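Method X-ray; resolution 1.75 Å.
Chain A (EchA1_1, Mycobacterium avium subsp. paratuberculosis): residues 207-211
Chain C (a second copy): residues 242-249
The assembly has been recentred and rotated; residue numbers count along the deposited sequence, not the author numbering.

Chain A 207-211: APLSV
Chain C (242-249) ALLKSEDA

How do the two backbones meet? Ala A207, at phi/psi -65/119, occupies the N-cap position of a helix that runs from Pro A208 through Val A211 and beyond, with phi near -63° and psi from -38° to -45°; its first turn is closed by Val A211 N donating to Ala A207 O at 3.0 Å. Chain C arrives in a helix that includes Ala C242 and Leu C243 (near -64/-42), and makes a type I turn from Leu C243 to Ser C246, with Leu C244 at -62/-15 and Lys C245 at -89/-11. Ser C246 N donates to Leu C243 O at 2.9 Å. The chain extends at Ser C246 (-73/150) and is helical again by Asp C248. Leu A209 and Leu C243 set the register, their CA atoms 7.2 Å apart.

What fills the apolar centre? The CA-to-CB bond of Leu A209 points toward chain C, and its side chain takes the m,t rotamer (chi1 -63°, chi2 179°), common for leucine on a helix. The CA-to-CB bond of Leu C243 points toward chain A, and its rotamer is t,p (chi1 -165°, chi2 61°). This brings Leu C243 CD1 to 3.5 Å from Leu A209 CB, whereas Leu C243 CD2 lies 4.1 Å from Ser A210 OG. The branched leucine end thus reaches two successive residues of the helix. Ser A210, chi1 -57° (m), is small enough to sit buried beside that methyl, and its hydroxyl is hydrogen-bonded elsewhere in the structure.

Why does serine suit position C246? With chi1 at 74° (p), its side chain folds back onto its own chain: Ser C246 OG donates to Leu C243 O at 2.7 Å and accepts from Ala C249 N at 3.1 Å, a capping bond for the helix that follows. One hydroxyl therefore ties the turn to the next helix, and Ser C246 CB remains available to pack 3.6 Å from Leu A209 CD1.

How is the polar edge joined without a direct hydrogen bond? The CA-to-CB bond of Asp C248 points toward chain A; its chi1 is -71° (m) and chi2 -2°. A water spans the gap: it accepts from Leu A209 N at 2.9 Å and donates to Asp C248 OD2 at 2.5 Å. An amide in the first turn of a helix lacks a preceding-turn carbonyl, so the water supplies an acceptor. Pro A208, C-gamma endo, has no amide hydrogen to satisfy here; its CD lies 4.0 Å from Asp C248 OD2. Altogether 240 Å² is buried, counting both sides, with Leu A209 covered most.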

# COMPACT_ATOMS: atom_id res chain seq x y z
N ALA A 207 -7.50 8.60 -24.92
CA ALA A 207 -7.88 7.47 -25.79
C ALA A 207 -8.68 6.39 -25.03
O ALA A 207 -8.17 5.80 -24.07
CB ALA A 207 -6.64 6.85 -26.41
N PRO A 208 -9.94 6.12 -25.47
CA PRO A 208 -10.82 5.24 -24.69
C PRO A 208 -10.31 3.82 -24.55
O PRO A 208 -10.47 3.22 -23.48
CB PRO A 208 -12.14 5.26 -25.48
CG PRO A 208 -11.75 5.59 -26.87
CD PRO A 208 -10.57 6.53 -26.74
N LEU A 209 -9.70 3.28 -25.59
CA LEU A 209 -9.13 1.94 -25.51
C LEU A 209 -8.00 1.93 -24.47
O LEU A 209 -7.89 0.98 -23.70
CB LEU A 209 -8.65 1.44 -26.87
CG LEU A 209 -9.75 1.29 -27.93
CD1 LEU A 209 -9.15 0.81 -29.24
CD2 LEU A 209 -10.87 0.35 -27.47
N SER A 210 -7.18 2.98 -24.44
CA SER A 210 -6.07 3.08 -23.48
C SER A 210 -6.56 3.14 -22.04
O SER A 210 -6.01 2.48 -21.15
CB SER A 210 -5.23 4.33 -23.75
OG SER A 210 -4.73 4.33 -25.08
N VAL A 211 -7.58 3.96 -21.82
CA VAL A 211 -8.18 4.13 -20.49
C VAL A 211 -8.78 2.83 -20.01
O VAL A 211 -8.57 2.42 -18.87
CB VAL A 211 -9.25 5.23 -20.52
CG1 VAL A 211 -10.11 5.21 -19.26
CG2 VAL A 211 -8.57 6.58 -20.69
N ALA C 242 -3.22 -6.37 -28.24
CA ALA C 242 -4.52 -5.99 -28.78
C ALA C 242 -4.59 -4.50 -29.13
O ALA C 242 -5.12 -4.13 -30.18
CB ALA C 242 -5.63 -6.35 -27.80
N LEU C 243 -4.05 -3.66 -28.26
CA LEU C 243 -4.10 -2.21 -28.47
C LEU C 243 -3.32 -1.75 -29.72
O LEU C 243 -3.79 -0.89 -30.46
CB LEU C 243 -3.59 -1.46 -27.24
CG LEU C 243 -3.89 0.03 -27.14
CD1 LEU C 243 -5.40 0.28 -27.13
CD2 LEU C 243 -3.25 0.63 -25.90
N LEU C 244 -2.14 -2.34 -29.96
CA LEU C 244 -1.28 -1.96 -31.10
C LEU C 244 -1.92 -2.21 -32.47
O LEU C 244 -1.45 -1.69 -33.48
CB LEU C 244 0.09 -2.66 -31.03
CG LEU C 244 1.15 -1.93 -30.20
CD1 LEU C 244 2.17 -2.90 -29.60
CD2 LEU C 244 1.86 -0.87 -31.06
N LYS C 245 -2.98 -3.01 -32.50
CA LYS C 245 -3.74 -3.25 -33.73
C LYS C 245 -4.87 -2.24 -33.95
O LYS C 245 -5.46 -2.19 -35.03
CB LYS C 245 -4.33 -4.67 -33.71
N SER C 246 -5.17 -1.44 -32.93
CA SER C 246 -6.23 -0.45 -33.02
C SER C 246 -5.82 0.74 -33.89
O SER C 246 -4.64 1.08 -33.97
CB SER C 246 -6.63 0.07 -31.63
OG SER C 246 -5.65 0.95 -31.10
N GLU C 247 -6.80 1.35 -34.55
CA GLU C 247 -6.58 2.59 -35.30
C GLU C 247 -6.14 3.75 -34.40
O GLU C 247 -5.32 4.58 -34.80
CB GLU C 247 -7.85 2.98 -36.08
N ASP C 248 -6.67 3.80 -33.17
CA ASP C 248 -6.35 4.87 -32.21
C ASP C 248 -4.86 4.87 -31.82
O ASP C 248 -4.27 5.92 -31.56
CB ASP C 248 -7.24 4.77 -30.95
CG ASP C 248 -8.70 5.14 -31.22
OD1 ASP C 248 -9.02 5.52 -32.37
OD2 ASP C 248 -9.52 5.06 -30.29
N ALA C 249 -4.26 3.68 -31.80
CA ALA C 249 -2.84 3.53 -31.46
C ALA C 249 -1.91 4.08 -32.54
O ALA C 249 -0.74 4.35 -32.27
CB ALA C 249 -2.52 2.06 -31.20
O HOH W 1 -8.60 4.42 -28.01